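Local coordinates for protein AGR_L_2016p (Agrobacterium tumefaciens, PDB 2GVH) that probably hydrolyses acyl-CoA thioesters to free fatty acid and coenzyme A, using a chain built from two hotdog-type thioesterase domains, at residues I32-P37 / M186-F191; G88-F93 / E114-R119; K200-A205 / F260-V265. All coordinates share one frame; numbering follows the deposited sequence.

Contact 1: I32-P37 / M186-F191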
ATOM      1  N   ILE B  32      -6.731  -6.221  13.979  1.00 67.37           N
ATOM      2  CA  ILE B  32      -8.070  -6.166  13.481  1.00 69.81           C
ATOM      3  C   ILE B  32      -8.105  -5.465  12.145  1.00 71.43           C
ATOM      4  O   ILE B  32      -7.546  -4.388  12.004  1.00 74.75           O
ATOM      5  CB  ILE B  32      -9.037  -5.493  14.489  1.00 68.74           C
ATOM      6  CG1 ILE B  32      -9.297  -6.454  15.634  1.00 70.33           C
ATOM      7  CG2 ILE B  32     -10.341  -5.272  13.834  1.00 73.58           C
ATOM      8  CD1 ILE B  32     -10.053  -5.916  16.815  1.00 72.24           C
ATOM      9  N   ASP B  33      -8.741  -6.093  11.164  1.00 70.29           N
ATOM     10  CA  ASP B  33      -8.938  -5.478   9.869  1.00 68.38           C
ATOM     11  C   ASP B  33     -10.410  -5.445   9.481  1.00 66.74           C
ATOM     12  O   ASP B  33     -11.151  -6.356   9.765  1.00 67.18           O
ATOM     13  CB  ASP B  33      -8.155  -6.224   8.817  1.00 68.75           C
ATOM     14  CG  ASP B  33      -7.989  -5.411   7.522  1.00 81.58           C
ATOM     15  OD1 ASP B  33      -8.266  -4.172   7.516  1.00 87.22           O
ATOM     16  OD2 ASP B  33      -7.586  -6.015   6.494  1.00 87.37           O
ATOM     17  N   ILE B  34     -10.837  -4.385   8.835  1.00 67.43           N
ATOM     18  CA  ILE B  34     -12.221  -4.281   8.370  1.00 68.14           C
ATOM     19  C   ILE B  34     -12.348  -4.601   6.909  1.00 67.84           C
ATOM     20  O   ILE B  34     -11.609  -4.059   6.125  1.00 71.11           O
ATOM     21  CB  ILE B  34     -12.738  -2.886   8.540  1.00 67.54           C
ATOM     22  CG1 ILE B  34     -12.677  -2.504   9.991  1.00 65.47           C
ATOM     23  CG2 ILE B  34     -14.189  -2.783   8.037  1.00 73.39           C
ATOM     24  CD1 ILE B  34     -12.233  -1.112  10.131  1.00 64.95           C
ATOM     25  N   VAL B  35     -13.292  -5.461   6.542  1.00 67.85           N
ATOM     26  CA  VAL B  35     -13.663  -5.631   5.119  1.00 68.63           C
ATOM     27  C   VAL B  35     -15.044  -5.004   4.944  1.00 70.88           C
ATOM     28  O   VAL B  35     -16.012  -5.497   5.509  1.00 74.49           O
ATOM     29  CB  VAL B  35     -13.737  -7.129   4.728  1.00 67.36           C
ATOM     30  CG1 VAL B  35     -14.202  -7.307   3.307  1.00 67.90           C
ATOM     31  CG2 VAL B  35     -12.424  -7.797   4.918  1.00 66.62           C
ATOM     32  N   PHE B  36     -15.138  -3.937   4.174  1.00 71.34           N
ATOM     33  CA  PHE B  36     -16.428  -3.252   3.946  1.00 72.43           C
ATOM     34  C   PHE B  36     -17.388  -3.962   2.992  1.00 73.78           C
ATOM     35  O   PHE B  36     -16.945  -4.646   2.073  1.00 75.54           O
ATOM     36  CB  PHE B  36     -16.191  -1.838   3.399  1.00 71.46           C
ATOM     37  CG  PHE B  36     -15.709  -0.873   4.420  1.00 69.96           C
ATOM     38  CD1 PHE B  36     -14.354  -0.732   4.682  1.00 73.28           C
ATOM     39  CD2 PHE B  36     -16.605  -0.113   5.141  1.00 68.90           C
ATOM     40  CE1 PHE B  36     -13.895   0.164   5.668  1.00 76.19           C
ATOM     41  CE2 PHE B  36     -16.158   0.782   6.123  1.00 76.02           C
ATOM     42  CZ  PHE B  36     -14.808   0.921   6.384  1.00 74.93           C
ATOM     43  N   PRO B  37     -18.711  -3.763   3.175  1.00 74.65           N
ATOM     44  CA  PRO B  37     -19.700  -4.411   2.314  1.00 75.99           C
ATOM     45  C   PRO B  37     -19.453  -4.055   0.861  1.00 78.44           C
ATOM     46  O   PRO B  37     -19.264  -2.889   0.541  1.00 80.05           O
ATOM     47  CB  PRO B  37     -21.026  -3.814   2.793  1.00 74.48           C
ATOM     48  CG  PRO B  37     -20.768  -3.454   4.183  1.00 73.40           C
ATOM     49  CD  PRO B  37     -19.366  -2.935   4.199  1.00 74.47           C
HETATM   50  N   MSE B 186      -6.387   5.393  14.959  1.00 65.34           N
HETATM   51  CA  MSE B 186      -7.233   5.595  16.100  1.00 68.01           C
HETATM   52  C   MSE B 186      -8.662   5.560  15.659  1.00 68.80           C
HETATM   53  O   MSE B 186      -9.519   5.059  16.366  1.00 72.01           O
HETATM   54  CB  MSE B 186      -6.923   6.911  16.786  1.00 67.49           C
HETATM   55  CG  MSE B 186      -5.582   6.939  17.412  1.00 71.77           C
HETATM   56 SE   MSE B 186      -5.158   8.774  17.927  1.00 80.62          SE
HETATM   57  CE  MSE B 186      -5.993   8.782  19.711  1.00 75.68           C
ATOM     58  N   THR B 187      -8.915   6.102  14.493  1.00 67.59           N
ATOM     59  CA  THR B 187     -10.222   6.119  13.920  1.00 67.21           C
ATOM     60  C   THR B 187     -10.685   4.716  13.585  1.00 65.94           C
ATOM     61  O   THR B 187     -11.775   4.326  13.964  1.00 68.61           O
ATOM     62  CB  THR B 187     -10.247   7.003  12.648  1.00 68.58           C
ATOM     63  OG1 THR B 187      -9.718   8.280  12.979  1.00 69.28           O
ATOM     64  CG2 THR B 187     -11.668   7.223  12.175  1.00 64.08           C
ATOM     65  N   LYS B 188      -9.883   3.962  12.850  1.00 65.13           N
ATOM     66  CA  LYS B 188     -10.111   2.508  12.718  1.00 63.37           C
ATOM     67  C   LYS B 188     -10.565   1.893  14.060  1.00 62.79           C
ATOM     68  O   LYS B 188     -11.627   1.298  14.127  1.00 61.19           O
ATOM     69  CB  LYS B 188      -8.870   1.808  12.210  1.00 62.00           C
ATOM     70  CG  LYS B 188      -9.129   0.408  11.739  1.00 63.21           C
ATOM     71  CD  LYS B 188      -7.846  -0.270  11.419  1.00 75.49           C
ATOM     72  CE  LYS B 188      -7.929  -1.014  10.108  1.00 83.58           C
ATOM     73  NZ  LYS B 188      -6.556  -1.528   9.826  1.00 90.50           N
ATOM     74  N   ALA B 189      -9.796   2.073  15.127  1.00 59.08           N
ATOM     75  CA  ALA B 189     -10.233   1.511  16.420  1.00 60.95           C
ATOM     76  C   ALA B 189     -11.594   2.070  16.877  1.00 61.20           C
ATOM     77  O   ALA B 189     -12.418   1.354  17.411  1.00 62.74           O
ATOM     78  CB  ALA B 189      -9.154   1.682  17.509  1.00 59.74           C
ATOM     79  N   ALA B 190     -11.861   3.335  16.611  1.00 60.31           N
ATOM     80  CA  ALA B 190     -13.153   3.922  16.961  1.00 61.49           C
ATOM     81  C   ALA B 190     -14.283   3.300  16.126  1.00 63.39           C
ATOM     82  O   ALA B 190     -15.386   3.060  16.609  1.00 64.53           O
ATOM     83  CB  ALA B 190     -13.124   5.397  16.730  1.00 61.83           C
ATOM     84  N   PHE B 191     -14.010   3.037  14.858  1.00 61.75           N
ATOM     85  CA  PHE B 191     -14.987   2.365  14.030  1.00 60.94           C
ATOM     86  C   PHE B 191     -15.296   0.979  14.571  1.00 63.82           C
ATOM     87  O   PHE B 191     -16.435   0.596  14.664  1.00 64.37           O
ATOM     88  CB  PHE B 191     -14.474   2.264  12.604  1.00 60.92           C
ATOM     89  CG  PHE B 191     -15.356   1.461  11.737  1.00 64.98           C
ATOM     90  CD1 PHE B 191     -15.347   0.066  11.816  1.00 60.01           C
ATOM     91  CD2 PHE B 191     -16.250   2.074  10.890  1.00 59.25           C
ATOM     92  CE1 PHE B 191     -16.197  -0.703  11.050  1.00 59.09           C
ATOM     93  CE2 PHE B 191     -17.092   1.307  10.106  1.00 68.50           C
ATOM     94  CZ  PHE B 191     -17.071  -0.080  10.188  1.00 68.53           C
TER
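The interface between two hotdog domains of one chain is illustrated by Ile34 and Phe36, which meet Phe191 where strand 29-35 of the first half faces helix 179-198 of the second. The short segments cross at 71°, with 9.7 Å between their axes, so the gap is bridged almost entirely by side chains. Ile34 does most of it from the strand. Its CD1 reaches Phe191 CD1 at 3.7 Å, while CG1 stands 4.1 Å from Phe191 CE1, so that the branch runs across the CD1-CE1 side of the ring. Phe191 has CG anti to the backbone N (chi1 174°), and the ring beyond it reaches the strand. Across that ring, Phe191 CE2 lies 4.1 Å from Phe36 CE2, and the two ring planes are inclined at 59°, an oblique pairing. Ile34 CG2 lies over one face of the Phe36 ring, toward its rim, bringing the three apolar groups into one cluster. In each hotdog domain an antiparallel sheet wraps around a long central helix; here an outermost strand of one sheet packs on the central helix of the other domain. At the polar border Lys188 slides past Ile34 in the opposite direction, its CG 3.8 Å from Ile34 CD1. Its ammonium NZ then makes a long salt bridge of 3.9 Å to Asp33 OD1, with Ile32 O 3.7 Å from the same NZ. The other carboxylate oxygen, Asp33 OD2, accepts a weak hydrogen bond from His42, and Phe191 also touches Met262 within its own domain.

Contact 2: G88-F93 / E114-R119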
ATOM      1  N   GLY B  88     -20.023  -7.607   4.698  1.00 75.48           N
ATOM      2  CA  GLY B  88     -18.898  -6.912   5.336  1.00 71.11           C
ATOM      3  C   GLY B  88     -18.556  -7.496   6.687  1.00 69.22           C
ATOM      4  O   GLY B  88     -19.459  -7.967   7.385  1.00 69.78           O
ATOM      5  N   HIS B  89     -17.275  -7.443   7.078  1.00 66.13           N
ATOM      6  CA  HIS B  89     -16.822  -8.075   8.317  1.00 63.91           C
ATOM      7  C   HIS B  89     -15.779  -7.269   9.133  1.00 64.04           C
ATOM      8  O   HIS B  89     -14.843  -6.686   8.600  1.00 65.96           O
ATOM      9  CB  HIS B  89     -16.205  -9.454   7.999  1.00 63.24           C
ATOM     10  CG  HIS B  89     -17.181 -10.457   7.471  1.00 64.08           C
ATOM     11  ND1 HIS B  89     -17.519 -10.540   6.134  1.00 70.08           N
ATOM     12  CD2 HIS B  89     -17.902 -11.413   8.105  1.00 62.93           C
ATOM     13  CE1 HIS B  89     -18.404 -11.509   5.967  1.00 63.58           C
ATOM     14  NE2 HIS B  89     -18.649 -12.052   7.147  1.00 62.20           N
ATOM     15  N   ILE B  90     -15.903  -7.265  10.443  1.00 61.81           N
ATOM     16  CA  ILE B  90     -14.728  -6.944  11.234  1.00 62.01           C
ATOM     17  C   ILE B  90     -13.972  -8.226  11.513  1.00 61.39           C
ATOM     18  O   ILE B  90     -14.545  -9.168  12.059  1.00 64.08           O
ATOM     19  CB  ILE B  90     -15.025  -6.297  12.570  1.00 57.16           C
ATOM     20  CG1 ILE B  90     -15.696  -4.960  12.378  1.00 61.14           C
ATOM     21  CG2 ILE B  90     -13.733  -6.057  13.273  1.00 56.31           C
ATOM     22  CD1 ILE B  90     -16.315  -4.410  13.664  1.00 62.79           C
ATOM     23  N   VAL B  91     -12.693  -8.255  11.160  1.00 60.27           N
ATOM     24  CA  VAL B  91     -11.915  -9.501  11.232  1.00 61.10           C
ATOM     25  C   VAL B  91     -10.822  -9.410  12.256  1.00 61.79           C
ATOM     26  O   VAL B  91      -9.968  -8.532  12.184  1.00 65.52           O
ATOM     27  CB  VAL B  91     -11.358  -9.896   9.834  1.00 58.14           C
ATOM     28  CG1 VAL B  91     -10.825 -11.269   9.846  1.00 57.29           C
ATOM     29  CG2 VAL B  91     -12.499  -9.886   8.872  1.00 57.38           C
ATOM     30  N   GLU B  92     -10.847 -10.302  13.216  1.00 62.88           N
ATOM     31  CA  GLU B  92      -9.899 -10.227  14.307  1.00 62.89           C
ATOM     32  C   GLU B  92      -8.908 -11.353  14.272  1.00 61.96           C
ATOM     33  O   GLU B  92      -9.289 -12.499  14.224  1.00 63.46           O
ATOM     34  CB  GLU B  92     -10.622 -10.246  15.644  1.00 62.10           C
ATOM     35  CG  GLU B  92      -9.731  -9.838  16.801  1.00 70.98           C
ATOM     36  CD  GLU B  92     -10.402  -9.905  18.168  1.00 70.17           C
ATOM     37  OE1 GLU B  92     -11.602 -10.183  18.257  1.00 80.79           O
ATOM     38  OE2 GLU B  92      -9.709  -9.706  19.185  1.00 82.07           O
ATOM     39  N   PHE B  93      -7.626 -11.021  14.325  1.00 62.33           N
ATOM     40  CA  PHE B  93      -6.579 -12.017  14.371  1.00 60.98           C
ATOM     41  C   PHE B  93      -5.951 -12.020  15.769  1.00 61.01           C
ATOM     42  O   PHE B  93      -5.400 -11.013  16.215  1.00 64.80           O
ATOM     43  CB  PHE B  93      -5.539 -11.715  13.308  1.00 57.88           C
ATOM     44  CG  PHE B  93      -6.104 -11.648  11.911  1.00 62.31           C
ATOM     45  CD1 PHE B  93      -6.818 -10.541  11.488  1.00 64.57           C
ATOM     46  CD2 PHE B  93      -5.904 -12.681  11.021  1.00 62.49           C
ATOM     47  CE1 PHE B  93      -7.345 -10.471  10.208  1.00 65.22           C
ATOM     48  CE2 PHE B  93      -6.419 -12.629   9.748  1.00 65.47           C
ATOM     49  CZ  PHE B  93      -7.145 -11.509   9.322  1.00 63.14           C
ATOM     50  N   GLU B 114     -16.599 -11.453  11.991  1.00 65.48           N
ATOM     51  CA  GLU B 114     -17.958 -11.179  12.445  1.00 65.87           C
ATOM     52  C   GLU B 114     -18.615 -10.182  11.506  1.00 65.89           C
ATOM     53  O   GLU B 114     -17.977  -9.200  11.154  1.00 68.85           O
ATOM     54  CB  GLU B 114     -17.922 -10.614  13.857  1.00 66.02           C
ATOM     55  CG  GLU B 114     -17.685 -11.653  14.910  1.00 72.80           C
ATOM     56  CD  GLU B 114     -17.511 -11.087  16.319  1.00 76.37           C
ATOM     57  OE1 GLU B 114     -18.138 -10.050  16.665  1.00 78.45           O
ATOM     58  OE2 GLU B 114     -16.739 -11.704  17.092  1.00 86.08           O
ATOM     59  N   THR B 115     -19.871 -10.402  11.105  1.00 63.24           N
ATOM     60  CA  THR B 115     -20.525  -9.453  10.219  1.00 64.12           C
ATOM     61  C   THR B 115     -20.540  -8.103  10.897  1.00 63.01           C
ATOM     62  O   THR B 115     -20.635  -8.022  12.120  1.00 65.14           O
ATOM     63  CB  THR B 115     -21.992  -9.803   9.849  1.00 63.75           C
ATOM     64  OG1 THR B 115     -22.753 -10.014  11.030  1.00 58.59           O
ATOM     65  CG2 THR B 115     -22.073 -11.007   8.984  1.00 66.54           C
ATOM     66  N   ILE B 116     -20.446  -7.051  10.095  1.00 61.11           N
ATOM     67  CA  ILE B 116     -20.557  -5.703  10.583  1.00 59.71           C
ATOM     68  C   ILE B 116     -21.994  -5.500  11.004  1.00 60.17           C
ATOM     69  O   ILE B 116     -22.241  -4.982  12.083  1.00 59.04           O
ATOM     70  CB  ILE B 116     -20.143  -4.672   9.500  1.00 59.13           C
ATOM     71  CG1 ILE B 116     -18.648  -4.782   9.233  1.00 65.48           C
ATOM     72  CG2 ILE B 116     -20.522  -3.257   9.917  1.00 56.94           C
ATOM     73  CD1 ILE B 116     -18.203  -4.153   7.987  1.00 57.77           C
ATOM     74  N   ILE B 117     -22.933  -5.898  10.132  1.00 60.78           N
ATOM     75  CA  ILE B 117     -24.351  -5.818  10.435  1.00 61.96           C
ATOM     76  C   ILE B 117     -24.749  -7.115  11.118  1.00 63.04           C
ATOM     77  O   ILE B 117     -24.702  -8.174  10.500  1.00 66.08           O
ATOM     78  CB  ILE B 117     -25.236  -5.588   9.161  1.00 62.76           C
ATOM     79  CG1 ILE B 117     -24.861  -4.289   8.451  1.00 64.43           C
ATOM     80  CG2 ILE B 117     -26.721  -5.578   9.535  1.00 60.12           C
ATOM     81  CD1 ILE B 117     -25.099  -4.350   6.973  1.00 63.06           C
ATOM     82  N   GLY B 118     -25.126  -7.037  12.394  1.00 63.82           N
ATOM     83  CA  GLY B 118     -25.565  -8.203  13.142  1.00 64.52           C
ATOM     84  C   GLY B 118     -24.533  -8.883  14.031  1.00 66.61           C
ATOM     85  O   GLY B 118     -24.898  -9.577  14.968  1.00 64.95           O
ATOM     86  N   ARG B 119     -23.240  -8.716  13.743  1.00 69.32           N
ATOM     87  CA  ARG B 119     -22.166  -9.366  14.567  1.00 71.69           C
ATOM     88  C   ARG B 119     -22.286 -10.900  14.654  1.00 74.44           C
ATOM     89  O   ARG B 119     -22.206 -11.503  15.735  1.00 74.99           O
ATOM     90  CB  ARG B 119     -22.102  -8.762  15.985  1.00 70.88           C
ATOM     91  CG  ARG B 119     -20.799  -8.106  16.321  1.00 70.24           C
ATOM     92  CD  ARG B 119     -20.655  -7.892  17.837  1.00 72.52           C
ATOM     93  NE  ARG B 119     -19.338  -8.321  18.296  1.00 69.02           N
ATOM     94  CZ  ARG B 119     -18.800  -7.990  19.462  1.00 77.50           C
ATOM     95  NH1 ARG B 119     -19.471  -7.218  20.327  1.00 77.65           N
ATOM     96  NH2 ARG B 119     -17.581  -8.442  19.772  1.00 78.27           N
TER
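The imidazole of His89 lies obliquely against the backbone joining Glu114 to Thr115, its CD2 3.7 Å from Thr115 N, and its NE2 faces the methyl CG2 of Thr115. The His89 ring also meets that of His122. A second flat group, the guanidinium of Arg119, receives the Glu114 carboxylate at its edge and in its plane: Arg119 NE donates to Glu114 OE1 at 2.7 Å, a nearly straight salt bridge within one segment. These groups sit at the open end of the hairpin formed by strands 89-100 and 104-115 in the antiparallel sheet of the first hotdog domain. Ile90 and Glu114 form the hydrogen-bonded pair, with Ile90 N to Glu114 O at 2.9 Å and Glu114 N to Ile90 O at 3.1 Å; His89 and Thr115 are the adjoining non-hydrogen-bonded pair. Glu114 O is held a second time by the CA-H of His89. Beyond the strand, Ile116 N still reaches Gly88 O at 3.0 Å, although the donor stands 44° out of the carbonyl plane. Ile90 and Ile116 lean on Ser195 of helix 179-198, while Glu92 bridges to Arg30 and Arg196. In Ile116, chi1 (-68°) sets CG1 anti to the carbonyl carbon, and chi2 (163°) carries CD1 over the Gly88-His89 peptide, 3.5 Å from His89 N.

Contact 3: K200-A205 / F260-V265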
ATOM      1  N   LYS B 200     -24.164  -2.352  13.782  1.00 65.49           N
ATOM      2  CA  LYS B 200     -24.444  -1.784  12.473  1.00 64.42           C
ATOM      3  C   LYS B 200     -23.187  -1.168  11.898  1.00 63.45           C
ATOM      4  O   LYS B 200     -22.198  -0.967  12.615  1.00 60.27           O
ATOM      5  CB  LYS B 200     -25.541  -0.709  12.579  1.00 63.96           C
ATOM      6  CG  LYS B 200     -26.905  -1.193  13.031  1.00 68.35           C
ATOM      7  CD  LYS B 200     -27.868  -0.010  13.263  1.00 72.18           C
ATOM      8  CE  LYS B 200     -29.306  -0.362  12.890  1.00 73.02           C
ATOM      9  NZ  LYS B 200     -29.897  -1.332  13.835  1.00 78.82           N
ATOM     10  N   LEU B 201     -23.240  -0.837  10.609  1.00 63.89           N
ATOM     11  CA  LEU B 201     -22.222  -0.002   9.994  1.00 64.06           C
ATOM     12  C   LEU B 201     -22.212   1.365  10.658  1.00 65.33           C
ATOM     13  O   LEU B 201     -23.270   1.898  10.961  1.00 68.23           O
ATOM     14  CB  LEU B 201     -22.527   0.147   8.523  1.00 62.70           C
ATOM     15  CG  LEU B 201     -21.577   0.899   7.601  1.00 65.66           C
ATOM     16  CD1 LEU B 201     -20.140   0.388   7.737  1.00 57.12           C
ATOM     17  CD2 LEU B 201     -22.088   0.692   6.183  1.00 65.47           C
ATOM     18  N   VAL B 202     -21.036   1.937  10.897  1.00 63.51           N
ATOM     19  CA  VAL B 202     -20.973   3.288  11.446  1.00 62.49           C
ATOM     20  C   VAL B 202     -20.085   4.206  10.611  1.00 63.38           C
ATOM     21  O   VAL B 202     -19.228   3.738   9.865  1.00 63.28           O
ATOM     22  CB  VAL B 202     -20.465   3.294  12.895  1.00 60.38           C
ATOM     23  CG1 VAL B 202     -21.332   2.415  13.766  1.00 60.82           C
ATOM     24  CG2 VAL B 202     -19.054   2.812  12.942  1.00 60.24           C
ATOM     25  N   VAL B 203     -20.285   5.517  10.754  1.00 63.40           N
ATOM     26  CA  VAL B 203     -19.461   6.498  10.032  1.00 62.97           C
ATOM     27  C   VAL B 203     -19.007   7.584  10.970  1.00 62.48           C
ATOM     28  O   VAL B 203     -19.730   7.954  11.892  1.00 65.09           O
ATOM     29  CB  VAL B 203     -20.193   7.127   8.839  1.00 62.30           C
ATOM     30  CG1 VAL B 203     -20.476   6.062   7.788  1.00 59.77           C
ATOM     31  CG2 VAL B 203     -21.482   7.805   9.305  1.00 57.60           C
ATOM     32  N   LEU B 204     -17.782   8.033  10.762  1.00 60.93           N
ATOM     33  CA  LEU B 204     -17.188   9.134  11.482  1.00 62.12           C
ATOM     34  C   LEU B 204     -17.917  10.452  11.170  1.00 62.36           C
ATOM     35  O   LEU B 204     -18.034  10.820   9.985  1.00 62.54           O
ATOM     36  CB  LEU B 204     -15.727   9.261  11.036  1.00 60.76           C
ATOM     37  CG  LEU B 204     -14.969  10.454  11.589  1.00 62.70           C
ATOM     38  CD1 LEU B 204     -14.730  10.232  13.105  1.00 65.85           C
ATOM     39  CD2 LEU B 204     -13.680  10.626  10.871  1.00 63.50           C
ATOM     40  N   ALA B 205     -18.378  11.137  12.221  1.00 60.86           N
ATOM     41  CA  ALA B 205     -19.038  12.446  12.076  1.00 62.37           C
ATOM     42  C   ALA B 205     -18.139  13.605  12.560  1.00 63.40           C
ATOM     43  O   ALA B 205     -18.155  14.694  11.974  1.00 64.27           O
ATOM     44  CB  ALA B 205     -20.383  12.464  12.802  1.00 59.36           C
ATOM     45  N   PHE B 260     -13.786  10.453  19.202  1.00 63.01           N
ATOM     46  CA  PHE B 260     -14.464  10.462  17.913  1.00 62.76           C
ATOM     47  C   PHE B 260     -15.968  10.285  18.065  1.00 62.67           C
ATOM     48  O   PHE B 260     -16.465   9.554  18.933  1.00 59.31           O
ATOM     49  CB  PHE B 260     -13.891   9.367  17.015  1.00 62.64           C
ATOM     50  CG  PHE B 260     -12.388   9.401  16.906  1.00 59.34           C
ATOM     51  CD1 PHE B 260     -11.589   8.709  17.817  1.00 60.13           C
ATOM     52  CD2 PHE B 260     -11.773  10.120  15.878  1.00 53.79           C
ATOM     53  CE1 PHE B 260     -10.201   8.735  17.715  1.00 56.44           C
ATOM     54  CE2 PHE B 260     -10.370  10.169  15.752  1.00 62.25           C
ATOM     55  CZ  PHE B 260      -9.586   9.464  16.710  1.00 59.40           C
ATOM     56  N   THR B 261     -16.710  10.975  17.208  1.00 62.94           N
ATOM     57  CA  THR B 261     -18.141  10.764  17.208  1.00 63.06           C
ATOM     58  C   THR B 261     -18.488   9.917  16.003  1.00 62.82           C
ATOM     59  O   THR B 261     -18.091  10.234  14.884  1.00 64.21           O
ATOM     60  CB  THR B 261     -18.900  12.081  17.288  1.00 64.44           C
ATOM     61  OG1 THR B 261     -18.584  12.690  18.536  1.00 62.06           O
ATOM     62  CG2 THR B 261     -20.418  11.872  17.226  1.00 62.82           C
HETATM   63  N   MSE B 262     -19.197   8.820  16.257  1.00 63.12           N
HETATM   64  CA  MSE B 262     -19.580   7.875  15.202  1.00 65.02           C
HETATM   65  C   MSE B 262     -21.092   7.847  15.044  1.00 64.57           C
HETATM   66  O   MSE B 262     -21.808   7.944  16.010  1.00 65.86           O
HETATM   67  CB  MSE B 262     -19.081   6.478  15.567  1.00 64.72           C
HETATM   68  CG  MSE B 262     -17.544   6.348  15.682  1.00 69.18           C
HETATM   69 SE   MSE B 262     -16.544   6.423  13.911  1.00 88.11          SE
HETATM   70  CE  MSE B 262     -17.292   5.193  12.925  1.00 80.02           C
ATOM     71  N   VAL B 263     -21.590   7.721  13.829  1.00 65.86           N
ATOM     72  CA  VAL B 263     -23.036   7.674  13.656  1.00 66.89           C
ATOM     73  C   VAL B 263     -23.436   6.340  13.053  1.00 69.42           C
ATOM     74  O   VAL B 263     -22.804   5.884  12.105  1.00 70.32           O
ATOM     75  CB  VAL B 263     -23.525   8.838  12.796  1.00 66.05           C
ATOM     76  CG1 VAL B 263     -24.999   8.667  12.425  1.00 71.72           C
ATOM     77  CG2 VAL B 263     -23.334  10.161  13.540  1.00 61.93           C
ATOM     78  N   ALA B 264     -24.461   5.699  13.624  1.00 70.96           N
ATOM     79  CA  ALA B 264     -24.993   4.447  13.078  1.00 70.11           C
ATOM     80  C   ALA B 264     -25.782   4.699  11.810  1.00 70.61           C
ATOM     81  O   ALA B 264     -26.516   5.672  11.733  1.00 72.34           O
ATOM     82  CB  ALA B 264     -25.845   3.760  14.094  1.00 69.91           C
ATOM     83  N   VAL B 265     -25.655   3.803  10.834  1.00 72.58           N
ATOM     84  CA  VAL B 265     -26.246   3.992   9.513  1.00 75.98           C
ATOM     85  C   VAL B 265     -26.983   2.727   9.018  1.00 77.02           C
ATOM     86  O   VAL B 265     -26.643   1.606   9.423  1.00 77.36           O
ATOM     87  CB  VAL B 265     -25.143   4.469   8.511  1.00 76.30           C
ATOM     88  CG1 VAL B 265     -25.537   4.228   7.063  1.00 80.52           C
ATOM     89  CG2 VAL B 265     -24.855   5.934   8.726  1.00 76.16           C
TER
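Val203 O is gripped twice by the facing strand: Val263 N donates to it at 2.7 Å, lying in the carbonyl plane with an N-H...O angle of 163°, and the CA-H of Met262 makes a second, softer approach. The pattern is repeated at Val263 O, which takes Val203 N at 2.9 Å and the CA-H of Val202. This is the antiparallel ladder joining strands 202-211 and 252-264 in the second hotdog domain. Val203 and Val263 are the hydrogen-bonded pair, flanked by the non-hydrogen-bonded pairs Val202-Ala264 and Leu204-Met262. Val265 N to Leu201 O and Ala205 N to Thr261 O, the latter 2.8 Å long, extend the run of bonds in both directions. The sheet face bearing Val202, Leu204, Met262 and Ala264 turns to helix 179-198, where Val202 touches Phe191 and Met262 touches Ala194. Met262, a selenomethionine, has CG anti to its carbonyl carbon, and a bend at chi2 (-72°) brings SE to 4.1 Å from Leu204 CB. Farther along, Leu204 CD1 meets Phe260 CD2 at 4.1 Å, the two side chains lying oblique to one another. Strand 202-211 is outermost in its own sheet, yet Ala205 makes backbone hydrogen bonds to the second subunit, whose Phe81 and Gln83 pack on Leu204 and Val203; this edge of the ladder thus takes part in the subunit interface. On the other face Val203 and Val263 are partly exposed, and their side chains meet by apolar contacts. There Val203 CG2 meets Val265 CG2 at 3.9 Å, their side chains at about a right angle, and Val263 CG2 lies 3.8 Å from Ala205 CB.

Contact 1 connects the other two, for it alone of the three pairs a segment of one hotdog domain with a segment of the other. Contact 2 lies about 10 Å away, centre to centre, and joins it through the sheet: Val35 O and His89 N are 2.8 Å apart, a probable backbone hydrogen bond. Contact 3, about 11 Å from contact 1, meets it inside the second domain, where Phe260 packs on the helix beside Ala190. Contacts 2 and 3, about 15 Å apart, still touch directly, Ile116 CG2 coming to 3.7 Å from Leu201 CA. A bound sodium ion lies about 13 Å from the Lys188 side chain of contact 1.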